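PDB 3C2G: Sys-1 protein from Caenorhabditis elegans, which acts as a beta-catenin of the Wnt asymmetry pathway, binding the TCF factor POP-1 directly and activating or repressing target genes according to upstream Wnt signals. Local coordinates for residues I123-Q128 and L173-N178; L118-I123 and F166-G171; M411-P416 and L471-F476; T404-L409 and I464-I469. All blocks are in the same frame, centred on the assembly; numbering follows the deposited sequence.

Interaction 1: residues I123-Q128 and L173-N178; sequences ISLNWQ and LSEYFN
Leu125 and Tyr176 stand on backbones whose CA atoms come within 6.6 Å, a short 3-10 turn at 125-127 facing the chain at the C-terminal end of helix 167-174. From there the phenol reaches across and ends at the opposite main chain. Its hydroxyl donates to the carbonyl of Ile123, with Tyr176 OH and Ile123 O 2.7 Å apart; the C=O...O angle is 137° and the donor stands above the carbonyl plane. The same oxygen accepts a second, more bent bond, Gln128 NE2 to Tyr176 OH at 3.2 Å, with 140° at the hydrogen. A bend at chi2 (-82°) turns CD of Gln128 aside from an extended course. The amide plane stands nearly perpendicular to the ring. Leu125 covers one face of the phenol: its CD1 lies 4.2 Å from the centroid of the Tyr176 ring in a CH-pi contact, while CB sits over the rim nearer CZ. The other branch, Leu125 CD2, touches the stem of Glu175 and approaches its OE2 to 3.8 Å. Ile123 CD1 also meets Leu173 CD2 at 4.2 Å, and Phe141 of helix 134-150 packs on Ile123, Gln128 and Tyr176. Because the buried hydroxyl both donates and accepts, its polarity is met within the contact, and the two bonds with the leucine on the ring face fix where the phenol lies between the two chain turns.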
loop_
_atom_site.group_PDB
_atom_site.type_symbol
_atom_site.label_atom_id
_atom_site.label_comp_id
_atom_site.label_asym_id
_atom_site.label_seq_id
_atom_site.Cartn_x
_atom_site.Cartn_y
_atom_site.Cartn_z
ATOM N N ILE A 123 17.322 -27.332 5.946
ATOM C CA ILE A 123 16.201 -26.904 5.093
ATOM C C ILE A 123 16.591 -26.758 3.625
ATOM O O ILE A 123 15.854 -26.179 2.835
ATOM C CB ILE A 123 15.521 -25.608 5.580
ATOM C CG1 ILE A 123 16.543 -24.475 5.727
ATOM C CG2 ILE A 123 14.723 -25.879 6.853
ATOM C CD1 ILE A 123 15.917 -23.134 5.996
ATOM N N SER A 124 17.752 -27.287 3.265
ATOM C CA SER A 124 18.118 -27.405 1.869
ATOM C C SER A 124 17.025 -28.144 1.098
ATOM O O SER A 124 16.501 -29.161 1.557
ATOM C CB SER A 124 19.445 -28.137 1.722
ATOM O OG SER A 124 19.844 -28.158 0.370
ATOM N N LEU A 125 16.690 -27.604 -0.071
ATOM C CA LEU A 125 15.596 -28.095 -0.906
ATOM C C LEU A 125 15.745 -29.570 -1.257
ATOM O O LEU A 125 14.779 -30.324 -1.176
ATOM C CB LEU A 125 15.477 -27.248 -2.182
ATOM C CG LEU A 125 14.655 -27.808 -3.344
ATOM C CD1 LEU A 125 13.159 -27.631 -3.110
ATOM C CD2 LEU A 125 15.081 -27.165 -4.644
ATOM N N ASN A 126 16.957 -29.971 -1.639
ATOM C CA ASN A 126 17.244 -31.362 -1.998
ATOM C C ASN A 126 17.010 -32.379 -0.867
ATOM O O ASN A 126 16.874 -33.573 -1.120
ATOM C CB ASN A 126 18.657 -31.493 -2.584
ATOM C CG ASN A 126 19.744 -31.351 -1.537
ATOM O OD1 ASN A 126 19.699 -31.992 -0.479
ATOM N ND2 ASN A 126 20.750 -30.526 -1.836
ATOM N N TRP A 127 16.963 -31.908 0.377
ATOM C CA TRP A 127 16.534 -32.762 1.477
ATOM C C TRP A 127 15.037 -33.068 1.425
ATOM O O TRP A 127 14.601 -34.079 1.980
ATOM C CB TRP A 127 16.874 -32.155 2.834
ATOM C CG TRP A 127 18.327 -32.189 3.213
ATOM C CD1 TRP A 127 19.058 -31.152 3.706
ATOM C CD2 TRP A 127 19.218 -33.313 3.150
ATOM N NE1 TRP A 127 20.349 -31.547 3.948
ATOM C CE2 TRP A 127 20.476 -32.871 3.622
ATOM C CE3 TRP A 127 19.080 -34.646 2.739
ATOM C CZ2 TRP A 127 21.596 -33.717 3.694
ATOM C CZ3 TRP A 127 20.191 -35.491 2.812
ATOM C CH2 TRP A 127 21.433 -35.019 3.288
ATOM N N GLN A 128 14.260 -32.211 0.758
ATOM C CA GLN A 128 12.794 -32.362 0.695
ATOM C C GLN A 128 12.340 -33.565 -0.116
ATOM O O GLN A 128 11.163 -33.911 -0.098
ATOM C CB GLN A 128 12.117 -31.105 0.134
ATOM C CG GLN A 128 12.303 -29.845 0.957
ATOM C CD GLN A 128 11.345 -29.743 2.118
ATOM O OE1 GLN A 128 10.899 -30.749 2.679
ATOM N NE2 GLN A 128 11.022 -28.511 2.495
ATOM N N LEU A 173 17.282 -20.405 0.798
ATOM C CA LEU A 173 15.871 -20.026 0.720
ATOM C C LEU A 173 15.460 -19.728 -0.725
ATOM O O LEU A 173 14.354 -20.092 -1.144
ATOM C CB LEU A 173 15.559 -18.810 1.600
ATOM C CG LEU A 173 15.671 -18.873 3.132
ATOM C CD1 LEU A 173 15.542 -17.474 3.698
ATOM C CD2 LEU A 173 14.647 -19.813 3.797
ATOM N N SER A 174 16.359 -19.082 -1.477
ATOM C CA SER A 174 16.078 -18.670 -2.847
ATOM C C SER A 174 15.928 -19.845 -3.779
ATOM O O SER A 174 15.236 -19.740 -4.790
ATOM C CB SER A 174 17.180 -17.762 -3.385
ATOM O OG SER A 174 17.138 -16.511 -2.735
ATOM N N GLU A 175 16.589 -20.954 -3.462
ATOM C CA GLU A 175 16.535 -22.123 -4.331
ATOM C C GLU A 175 15.092 -22.637 -4.433
ATOM O O GLU A 175 14.719 -23.256 -5.421
ATOM C CB GLU A 175 17.516 -23.211 -3.868
ATOM C CG GLU A 175 17.783 -24.301 -4.926
ATOM C CD GLU A 175 18.825 -25.355 -4.509
ATOM O OE1 GLU A 175 19.715 -25.042 -3.669
ATOM O OE2 GLU A 175 18.762 -26.498 -5.038
ATOM N N TYR A 176 14.272 -22.346 -3.428
ATOM C CA TYR A 176 12.866 -22.711 -3.481
ATOM C C TYR A 176 12.076 -21.872 -4.484
ATOM O O TYR A 176 10.954 -22.226 -4.842
ATOM C CB TYR A 176 12.208 -22.602 -2.114
ATOM C CG TYR A 176 12.564 -23.690 -1.129
ATOM C CD1 TYR A 176 11.703 -24.765 -0.916
ATOM C CD2 TYR A 176 13.737 -23.623 -0.371
ATOM C CE1 TYR A 176 11.995 -25.743 0.020
ATOM C CE2 TYR A 176 14.046 -24.601 0.540
ATOM C CZ TYR A 176 13.170 -25.662 0.739
ATOM O OH TYR A 176 13.464 -26.644 1.670
ATOM N N PHE A 177 12.659 -20.772 -4.941
ATOM C CA PHE A 177 11.987 -19.928 -5.917
ATOM C C PHE A 177 12.502 -20.147 -7.336
ATOM O O PHE A 177 12.179 -19.375 -8.252
ATOM C CB PHE A 177 12.063 -18.456 -5.507
ATOM C CG PHE A 177 11.311 -18.137 -4.242
ATOM C CD1 PHE A 177 10.167 -18.844 -3.889
ATOM C CD2 PHE A 177 11.734 -17.102 -3.414
ATOM C CE1 PHE A 177 9.474 -18.550 -2.726
ATOM C CE2 PHE A 177 11.039 -16.791 -2.251
ATOM C CZ PHE A 177 9.899 -17.526 -1.906
ATOM N N ASN A 178 13.291 -21.206 -7.524
ATOM C CA ASN A 178 13.796 -21.549 -8.849
ATOM C C ASN A 178 12.679 -22.063 -9.756
ATOM O O ASN A 178 11.772 -22.763 -9.297
ATOM C CB ASN A 178 14.974 -22.534 -8.781
ATOM C CG ASN A 178 16.305 -21.849 -8.434
ATOM O OD1 ASN A 178 16.398 -20.616 -8.378
ATOM N ND2 ASN A 178 17.337 -22.654 -8.188
#

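Interaction 2: residues L118-I123 and F166-G171; sequences LICNLI and FEKLVG
Cys120 places its sulfur beside an aromatic ring: SG lies 5.5 Å from the centroid of the Phe166 ring, 61° off the ring normal, an oblique sulfur-aromatic contact. The chi1 of Cys120, 138°, is away from the staggered values, and SG ends against the backbone of the neighbouring helix, with Cys120 SG 3.8 Å from Leu169 CA and a similar distance from Lys168 CG. Cys120 CB completes the contact, 4.2 Å from Phe166 CZ and 4.1 Å from Leu169 CD1. Phe166 occupies the N-cap position of helix 167-174, and its ring is also in a cation-pi contact with Arg116, one turn before Cys120. On the more exposed flank, Lys168 extends with CG anti to its backbone N, and its CE passes Asn121 ND2 at 3.6 Å, the two chains crossing obliquely; the ammonium group makes a long, weak ion pair with Glu117. Toward the buried side, Ile123 CD1 meets Leu169 CD1 at 4.3 Å, next to Val140 and Phe141 of helix 134-150. No hydrogen bond joins the segments, so packing carries the contact. The short axes run 9.7 Å apart with their N-to-C directions only 12° from parallel, and the CA atoms of Cys120 and Leu169 approach to 5.9 Å. Near-parallel helices stacked side by side, with helices 134-150 and 154-164 between them in sequence, are characteristic of the armadillo domain superhelix.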
loop_
_atom_site.group_PDB
_atom_site.type_symbol
_atom_site.label_atom_id
_atom_site.label_comp_id
_atom_site.label_asym_id
_atom_site.label_seq_id
_atom_site.Cartn_x
_atom_site.Cartn_y
_atom_site.Cartn_z
ATOM N N LEU A 118 24.700 -25.475 10.156
ATOM C CA LEU A 118 24.128 -26.805 10.308
ATOM C C LEU A 118 22.601 -26.750 10.160
ATOM O O LEU A 118 22.021 -27.569 9.445
ATOM C CB LEU A 118 24.508 -27.427 11.660
ATOM C CG LEU A 118 25.972 -27.776 11.944
ATOM C CD1 LEU A 118 26.106 -28.259 13.378
ATOM C CD2 LEU A 118 26.533 -28.822 10.980
ATOM N N ILE A 119 21.973 -25.788 10.839
ATOM C CA ILE A 119 20.520 -25.622 10.822
ATOM C C ILE A 119 20.048 -25.312 9.406
ATOM O O ILE A 119 19.247 -26.046 8.832
ATOM C CB ILE A 119 20.054 -24.509 11.805
ATOM C CG1 ILE A 119 20.068 -25.021 13.249
ATOM C CG2 ILE A 119 18.672 -23.964 11.427
ATOM C CD1 ILE A 119 18.938 -25.946 13.612
ATOM N N CYS A 120 20.579 -24.237 8.846
ATOM C CA CYS A 120 20.220 -23.820 7.518
ATOM C C CYS A 120 20.446 -24.940 6.490
ATOM O O CYS A 120 19.723 -25.036 5.495
ATOM C CB CYS A 120 20.964 -22.535 7.164
ATOM S SG CYS A 120 21.616 -22.494 5.507
ATOM N N ASN A 121 21.420 -25.805 6.747
ATOM C CA ASN A 121 21.627 -26.961 5.886
ATOM C C ASN A 121 20.485 -27.973 5.899
ATOM O O ASN A 121 20.231 -28.632 4.902
ATOM C CB ASN A 121 22.930 -27.668 6.204
ATOM C CG ASN A 121 23.513 -28.341 4.989
ATOM O OD1 ASN A 121 23.226 -29.513 4.700
ATOM N ND2 ASN A 121 24.299 -27.582 4.225
ATOM N N LEU A 122 19.797 -28.085 7.027
ATOM C CA LEU A 122 18.680 -29.009 7.155
ATOM C C LEU A 122 17.415 -28.597 6.368
ATOM O O LEU A 122 16.529 -29.427 6.159
ATOM C CB LEU A 122 18.341 -29.219 8.628
ATOM C CG LEU A 122 19.407 -29.925 9.472
ATOM C CD1 LEU A 122 19.432 -29.385 10.896
ATOM C CD2 LEU A 122 19.189 -31.401 9.482
ATOM N N ILE A 123 17.322 -27.332 5.946
ATOM C CA ILE A 123 16.201 -26.904 5.093
ATOM C C ILE A 123 16.591 -26.758 3.625
ATOM O O ILE A 123 15.854 -26.179 2.835
ATOM C CB ILE A 123 15.521 -25.608 5.580
ATOM C CG1 ILE A 123 16.543 -24.475 5.727
ATOM C CG2 ILE A 123 14.723 -25.879 6.853
ATOM C CD1 ILE A 123 15.917 -23.134 5.996
ATOM N N PHE A 166 23.321 -14.228 6.210
ATOM C CA PHE A 166 24.552 -14.757 5.631
ATOM C C PHE A 166 24.243 -15.459 4.315
ATOM O O PHE A 166 23.177 -16.052 4.164
ATOM C CB PHE A 166 25.317 -15.667 6.617
ATOM C CG PHE A 166 24.515 -16.838 7.146
ATOM C CD1 PHE A 166 24.833 -18.134 6.771
ATOM C CD2 PHE A 166 23.466 -16.645 8.049
ATOM C CE1 PHE A 166 24.106 -19.221 7.270
ATOM C CE2 PHE A 166 22.727 -17.734 8.546
ATOM C CZ PHE A 166 23.051 -19.017 8.156
ATOM N N GLU A 167 25.172 -15.378 3.367
ATOM C CA GLU A 167 24.934 -15.846 2.000
ATOM C C GLU A 167 24.293 -17.242 1.911
ATOM O O GLU A 167 23.315 -17.425 1.182
ATOM C CB GLU A 167 26.226 -15.785 1.172
ATOM N N LYS A 168 24.831 -18.205 2.662
ATOM C CA LYS A 168 24.372 -19.607 2.604
ATOM C C LYS A 168 22.874 -19.739 2.852
ATOM O O LYS A 168 22.191 -20.486 2.152
ATOM C CB LYS A 168 25.144 -20.482 3.592
ATOM C CG LYS A 168 24.904 -21.984 3.452
ATOM C CD LYS A 168 25.730 -22.770 4.490
ATOM C CE LYS A 168 25.823 -24.268 4.155
ATOM N NZ LYS A 168 27.125 -24.870 4.643
ATOM N N LEU A 169 22.365 -19.001 3.834
ATOM C CA LEU A 169 20.948 -19.033 4.136
ATOM C C LEU A 169 20.057 -18.378 3.056
ATOM O O LEU A 169 18.997 -18.917 2.722
ATOM C CB LEU A 169 20.673 -18.454 5.525
ATOM C CG LEU A 169 19.216 -18.334 5.987
ATOM C CD1 LEU A 169 18.434 -19.636 5.849
ATOM C CD2 LEU A 169 19.177 -17.864 7.418
ATOM N N VAL A 170 20.475 -17.239 2.513
ATOM C CA VAL A 170 19.637 -16.557 1.524
ATOM C C VAL A 170 19.651 -17.327 0.203
ATOM O O VAL A 170 18.613 -17.464 -0.462
ATOM C CB VAL A 170 19.960 -15.042 1.366
ATOM C CG1 VAL A 170 19.566 -14.287 2.621
ATOM C CG2 VAL A 170 21.429 -14.796 1.046
ATOM N N GLY A 171 20.821 -17.868 -0.135
ATOM C CA GLY A 171 20.957 -18.848 -1.214
ATOM C C GLY A 171 20.001 -20.015 -1.032
ATOM O O GLY A 171 19.207 -20.324 -1.925
#

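Interaction 3: residues M411-P416 and L471-F476; sequences MWIPTP and LLRTPF
Ile413 fills the tight part of the contact, where its CA lies 5.4 Å from that of Thr474, the nearest backbone approach. Its CG2 branch rests on the carbonyl of Arg473, with Ile413 CG2 3.7 Å from Arg473 O, while CG1 runs past the threonine hydroxyl, Ile413 CG1 to Thr474 OG1 being 3.8 Å. That hydroxyl is hydrogen-bonded to the carbonyl of Leu470, so the isoleucine meets a polar atom already supplied with a partner. Close by, Pro475 CD lies 3.5 Å from Trp412 O. Deeper in, Trp412 CB touches the edge of the Phe476 ring at CE2, 4.3 Å away. The surface side, with Pro414, Arg473 and Pro475 exposed, is looser. Pro414 CD and Pro475 CG are 4.1 Å apart as the two rings slide past each other. The Arg473 chain turns at NE (chi3 71°), and its NH2 comes within 4.0 Å of Ile413 CG2. An alanine at Ile413 would probably open a gap between the arginine carbonyl and the threonine hydroxyl and leave the Arg473 side chain less well supported. No hydrogen bond crosses between the segments. The loop after helix 388-409 thus packs on the chain leaving helix 457-472, with helices 425-432 and 437-448 between them in sequence, as in the stacked helices of an armadillo domain.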
loop_
_atom_site.group_PDB
_atom_site.type_symbol
_atom_site.label_atom_id
_atom_site.label_comp_id
_atom_site.label_asym_id
_atom_site.label_seq_id
_atom_site.Cartn_x
_atom_site.Cartn_y
_atom_site.Cartn_z
HETATM N N MSE A 411 -7.362 17.099 -21.553
HETATM C CA MSE A 411 -7.397 16.940 -23.010
HETATM C C MSE A 411 -8.192 18.019 -23.745
HETATM O O MSE A 411 -7.768 18.512 -24.777
HETATM C CB MSE A 411 -8.008 15.585 -23.376
HETATM C CG MSE A 411 -7.189 14.365 -22.986
HETATM SE SE MSE A 411 -8.232 12.708 -23.212
HETATM C CE MSE A 411 -8.677 12.850 -25.127
ATOM N N TRP A 412 -9.346 18.379 -23.200
ATOM C CA TRP A 412 -10.360 19.093 -23.960
ATOM C C TRP A 412 -10.521 20.555 -23.605
ATOM O O TRP A 412 -11.372 21.238 -24.175
ATOM C CB TRP A 412 -11.699 18.382 -23.813
ATOM C CG TRP A 412 -11.632 16.983 -24.246
ATOM C CD1 TRP A 412 -11.226 16.529 -25.460
ATOM C CD2 TRP A 412 -11.970 15.829 -23.474
ATOM N NE1 TRP A 412 -11.293 15.166 -25.498
ATOM C CE2 TRP A 412 -11.750 14.705 -24.292
ATOM C CE3 TRP A 412 -12.443 15.635 -22.170
ATOM C CZ2 TRP A 412 -11.988 13.404 -23.856
ATOM C CZ3 TRP A 412 -12.682 14.342 -21.738
ATOM C CH2 TRP A 412 -12.452 13.242 -22.579
ATOM N N ILE A 413 -9.717 21.032 -22.667
ATOM C CA ILE A 413 -9.769 22.431 -22.289
ATOM C C ILE A 413 -8.717 23.194 -23.092
ATOM O O ILE A 413 -7.544 22.801 -23.104
ATOM C CB ILE A 413 -9.624 22.619 -20.765
ATOM C CG1 ILE A 413 -10.735 21.841 -20.050
ATOM C CG2 ILE A 413 -9.712 24.096 -20.388
ATOM C CD1 ILE A 413 -10.485 21.566 -18.598
ATOM N N PRO A 414 -9.151 24.259 -23.801
ATOM C CA PRO A 414 -8.303 25.080 -24.672
ATOM C C PRO A 414 -7.022 25.543 -23.994
ATOM O O PRO A 414 -7.071 26.341 -23.063
ATOM C CB PRO A 414 -9.196 26.292 -24.999
ATOM C CG PRO A 414 -10.366 26.204 -24.049
ATOM C CD PRO A 414 -10.543 24.746 -23.813
ATOM N N THR A 415 -5.891 25.016 -24.457
ATOM C CA THR A 415 -4.577 25.443 -23.989
ATOM C C THR A 415 -3.907 26.285 -25.078
ATOM O O THR A 415 -3.741 25.808 -26.207
ATOM C CB THR A 415 -3.681 24.242 -23.620
ATOM N N PRO A 416 -3.544 27.548 -24.752
ATOM C CA PRO A 416 -2.857 28.473 -25.667
ATOM C C PRO A 416 -1.674 27.830 -26.389
ATOM O O PRO A 416 -1.425 28.147 -27.560
ATOM C CB PRO A 416 -2.364 29.578 -24.731
ATOM C CG PRO A 416 -3.386 29.615 -23.656
ATOM C CD PRO A 416 -3.796 28.178 -23.439
ATOM N N LEU A 471 -14.797 20.778 -15.268
ATOM C CA LEU A 471 -16.060 20.552 -15.963
ATOM C C LEU A 471 -16.596 21.849 -16.571
ATOM O O LEU A 471 -17.002 21.866 -17.725
ATOM C CB LEU A 471 -17.104 19.931 -15.046
ATOM C CG LEU A 471 -16.986 18.424 -14.852
ATOM C CD1 LEU A 471 -17.844 17.976 -13.672
ATOM C CD2 LEU A 471 -17.338 17.644 -16.120
ATOM N N LEU A 472 -16.557 22.933 -15.804
ATOM C CA LEU A 472 -17.139 24.195 -16.244
ATOM C C LEU A 472 -16.272 24.896 -17.279
ATOM O O LEU A 472 -16.741 25.796 -17.946
ATOM C CB LEU A 472 -17.431 25.131 -15.067
ATOM C CG LEU A 472 -18.400 24.669 -13.975
ATOM C CD1 LEU A 472 -18.413 25.691 -12.879
ATOM C CD2 LEU A 472 -19.823 24.419 -14.465
ATOM N N ARG A 473 -15.023 24.475 -17.428
ATOM C CA ARG A 473 -14.143 25.051 -18.440
ATOM C C ARG A 473 -14.113 24.198 -19.698
ATOM O O ARG A 473 -13.392 24.497 -20.646
ATOM C CB ARG A 473 -12.734 25.216 -17.893
ATOM C CG ARG A 473 -12.565 26.435 -17.021
ATOM C CD ARG A 473 -11.271 26.373 -16.243
ATOM N NE ARG A 473 -10.109 26.561 -17.104
ATOM C CZ ARG A 473 -8.865 26.206 -16.783
ATOM N NH1 ARG A 473 -8.612 25.632 -15.605
ATOM N NH2 ARG A 473 -7.872 26.427 -17.648
ATOM N N THR A 474 -14.902 23.130 -19.695
ATOM C CA THR A 474 -14.992 22.211 -20.821
ATOM C C THR A 474 -16.101 22.697 -21.754
ATOM O O THR A 474 -17.263 22.738 -21.361
ATOM C CB THR A 474 -15.282 20.783 -20.319
ATOM O OG1 THR A 474 -14.174 20.332 -19.539
ATOM C CG2 THR A 474 -15.484 19.842 -21.453
ATOM N N PRO A 475 -15.739 23.061 -22.992
ATOM C CA PRO A 475 -16.611 23.739 -23.966
ATOM C C PRO A 475 -17.950 23.041 -24.225
ATOM O O PRO A 475 -18.983 23.704 -24.236
ATOM C CB PRO A 475 -15.765 23.747 -25.247
ATOM C CG PRO A 475 -14.360 23.716 -24.762
ATOM C CD PRO A 475 -14.394 22.819 -23.545
ATOM N N PHE A 476 -17.939 21.726 -24.423
ATOM C CA PHE A 476 -19.177 21.005 -24.729
ATOM C C PHE A 476 -20.059 20.707 -23.520
ATOM O O PHE A 476 -21.155 20.181 -23.679
ATOM C CB PHE A 476 -18.881 19.700 -25.460
ATOM C CG PHE A 476 -18.100 18.717 -24.645
ATOM C CD1 PHE A 476 -18.747 17.862 -23.756
ATOM C CD2 PHE A 476 -16.715 18.638 -24.771
ATOM C CE1 PHE A 476 -18.013 16.948 -23.003
ATOM C CE2 PHE A 476 -15.986 17.717 -24.026
ATOM C CZ PHE A 476 -16.632 16.873 -23.145
#

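Interaction 4: residues T404-L409 and I464-I469; sequences TLNNFL and ILRSFI
Asn406 and Ser467 make the one hydrogen bond between the two segments: Ser467 OG donates to Asn406 OD1 at 2.7 Å, with a C=O...O angle of 116° and the donor tilted 17° from the carbonyl plane. Ser467 OG has a further weak hydrogen bond to the carbonyl of Thr463. Van der Waals contacts surround this pair. Asn406 ND2 lies 3.7 Å from Arg466 CB, Leu405 CD2 comes within 4.4 Å of Ser467 OG, and Leu409 CD1 is 4.5 Å from Ser467 O. An alanine at Asn406 would probably leave the buried serine hydroxyl without its partner across the interface and open a gap beside Arg466. As for the backbones, the short axes pass 9.7 Å apart at 28°, with the Asn406 and Ser467 CA atoms 6.0 Å from each other. Asn407, next along the chain, hydrogen-bonds through OD1 to the backbone of the bound peptide, so helix 388-409 takes part in holding the peptide, and the pair has the side-by-side helix stacking of an armadillo superhelix.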
loop_
_atom_site.group_PDB
_atom_site.type_symbol
_atom_site.label_atom_id
_atom_site.label_comp_id
_atom_site.label_asym_id
_atom_site.label_seq_id
_atom_site.Cartn_x
_atom_site.Cartn_y
_atom_site.Cartn_z
ATOM N N THR A 404 -9.313 10.647 -11.394
ATOM C CA THR A 404 -9.238 10.060 -12.718
ATOM C C THR A 404 -9.973 10.939 -13.728
ATOM O O THR A 404 -9.459 11.172 -14.823
ATOM C CB THR A 404 -9.823 8.646 -12.744
ATOM O OG1 THR A 404 -9.219 7.879 -11.703
ATOM C CG2 THR A 404 -9.583 7.985 -14.102
ATOM N N LEU A 405 -11.156 11.425 -13.349
ATOM C CA LEU A 405 -11.924 12.332 -14.194
ATOM C C LEU A 405 -11.092 13.532 -14.598
ATOM O O LEU A 405 -11.050 13.887 -15.767
ATOM C CB LEU A 405 -13.219 12.802 -13.510
ATOM C CG LEU A 405 -14.150 13.750 -14.311
ATOM C CD1 LEU A 405 -14.611 13.106 -15.600
ATOM C CD2 LEU A 405 -15.367 14.214 -13.492
ATOM N N ASN A 406 -10.414 14.126 -13.627
ATOM C CA ASN A 406 -9.647 15.344 -13.827
ATOM C C ASN A 406 -8.466 15.148 -14.763
ATOM O O ASN A 406 -8.149 16.037 -15.553
ATOM C CB ASN A 406 -9.197 15.920 -12.483
ATOM C CG ASN A 406 -10.375 16.353 -11.596
ATOM O OD1 ASN A 406 -11.532 16.382 -12.031
ATOM N ND2 ASN A 406 -10.074 16.694 -10.345
ATOM N N ASN A 407 -7.836 13.978 -14.699
ATOM C CA ASN A 407 -6.785 13.613 -15.656
ATOM C C ASN A 407 -7.284 13.474 -17.094
ATOM O O ASN A 407 -6.518 13.680 -18.025
ATOM C CB ASN A 407 -6.044 12.352 -15.206
ATOM C CG ASN A 407 -5.202 12.585 -13.959
ATOM O OD1 ASN A 407 -4.833 13.725 -13.652
ATOM N ND2 ASN A 407 -4.911 11.511 -13.221
ATOM N N PHE A 408 -8.565 13.147 -17.269
ATOM C CA PHE A 408 -9.196 13.139 -18.598
ATOM C C PHE A 408 -9.510 14.543 -19.117
ATOM O O PHE A 408 -9.209 14.864 -20.259
ATOM C CB PHE A 408 -10.502 12.340 -18.599
ATOM C CG PHE A 408 -10.321 10.866 -18.521
ATOM C CD1 PHE A 408 -9.500 10.203 -19.413
ATOM C CD2 PHE A 408 -11.006 10.130 -17.569
ATOM C CE1 PHE A 408 -9.338 8.832 -19.338
ATOM C CE2 PHE A 408 -10.854 8.753 -17.486
ATOM C CZ PHE A 408 -10.015 8.104 -18.374
ATOM N N LEU A 409 -10.130 15.371 -18.280
ATOM C CA LEU A 409 -10.698 16.639 -18.740
ATOM C C LEU A 409 -9.658 17.622 -19.284
ATOM O O LEU A 409 -9.997 18.510 -20.050
ATOM C CB LEU A 409 -11.578 17.283 -17.662
ATOM C CG LEU A 409 -12.833 16.504 -17.249
ATOM C CD1 LEU A 409 -13.490 17.061 -15.980
ATOM C CD2 LEU A 409 -13.840 16.414 -18.384
ATOM N N ILE A 464 -12.896 17.757 -5.387
ATOM C CA ILE A 464 -14.213 18.066 -5.921
ATOM C C ILE A 464 -14.240 19.470 -6.539
ATOM O O ILE A 464 -14.804 19.659 -7.622
ATOM C CB ILE A 464 -15.295 17.949 -4.849
ATOM C CG1 ILE A 464 -15.517 16.479 -4.484
ATOM C CG2 ILE A 464 -16.598 18.585 -5.333
ATOM C CD1 ILE A 464 -16.382 16.280 -3.256
ATOM N N LEU A 465 -13.625 20.440 -5.862
ATOM C CA LEU A 465 -13.607 21.801 -6.371
ATOM C C LEU A 465 -12.931 21.800 -7.729
ATOM O O LEU A 465 -13.392 22.463 -8.669
ATOM C CB LEU A 465 -12.893 22.762 -5.417
ATOM C CG LEU A 465 -13.527 22.956 -4.047
ATOM C CD1 LEU A 465 -12.656 23.879 -3.188
ATOM C CD2 LEU A 465 -14.955 23.489 -4.156
ATOM N N ARG A 466 -11.850 21.033 -7.821
ATOM C CA ARG A 466 -11.092 20.924 -9.054
ATOM C C ARG A 466 -11.957 20.330 -10.178
ATOM O O ARG A 466 -11.948 20.823 -11.305
ATOM C CB ARG A 466 -9.837 20.083 -8.828
ATOM C CG ARG A 466 -8.592 20.693 -9.425
ATOM C CD ARG A 466 -8.345 20.210 -10.812
ATOM N NE ARG A 466 -7.626 21.204 -11.607
ATOM C CZ ARG A 466 -6.428 21.004 -12.137
ATOM N NH1 ARG A 466 -5.811 19.840 -11.942
ATOM N NH2 ARG A 466 -5.857 21.955 -12.867
ATOM N N SER A 467 -12.703 19.281 -9.863
ATOM C CA SER A 467 -13.609 18.679 -10.829
ATOM C C SER A 467 -14.591 19.694 -11.427
ATOM O O SER A 467 -14.794 19.706 -12.634
ATOM C CB SER A 467 -14.361 17.499 -10.204
ATOM O OG SER A 467 -13.509 16.371 -10.153
ATOM N N PHE A 468 -15.189 20.526 -10.574
ATOM C CA PHE A 468 -16.120 21.551 -11.007
ATOM C C PHE A 468 -15.422 22.595 -11.860
ATOM O O PHE A 468 -15.942 22.993 -12.898
ATOM C CB PHE A 468 -16.809 22.210 -9.812
ATOM C CG PHE A 468 -17.884 21.370 -9.205
ATOM C CD1 PHE A 468 -18.953 20.930 -9.969
ATOM C CD2 PHE A 468 -17.843 21.022 -7.854
ATOM C CE1 PHE A 468 -19.958 20.135 -9.395
ATOM C CE2 PHE A 468 -18.851 20.224 -7.281
ATOM C CZ PHE A 468 -19.899 19.786 -8.052
ATOM N N ILE A 469 -14.243 23.023 -11.424
ATOM C CA ILE A 469 -13.419 23.925 -12.211
ATOM C C ILE A 469 -13.249 23.386 -13.634
ATOM O O ILE A 469 -13.577 24.073 -14.599
ATOM C CB ILE A 469 -12.047 24.160 -11.559
ATOM C CG1 ILE A 469 -12.204 25.003 -10.295
ATOM C CG2 ILE A 469 -11.089 24.846 -12.532
ATOM C CD1 ILE A 469 -10.996 24.965 -9.364
#

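How the interactions relate
The four contacts form two pairs on opposite sides of the chain's centre. Interactions 1 and 2 share Ile123 and helix 167-174, with centres about 10 Å apart; interactions 3 and 4 both use helix 457-472, with centres about 11 Å apart, and touch where Leu471 CD2 lies 3.9 Å from Leu409 CD1. In each pair one contact joins near-parallel helices (2 and 4) and the other the turns that follow (1 and 3). Interaction 4 is buried, the others partly so, and interaction 3 has the most exposed residues. The chemistry does not follow this division: interactions 1 and 4 use side-chain hydrogen bonds, whereas 2 and 3 have none between their segments.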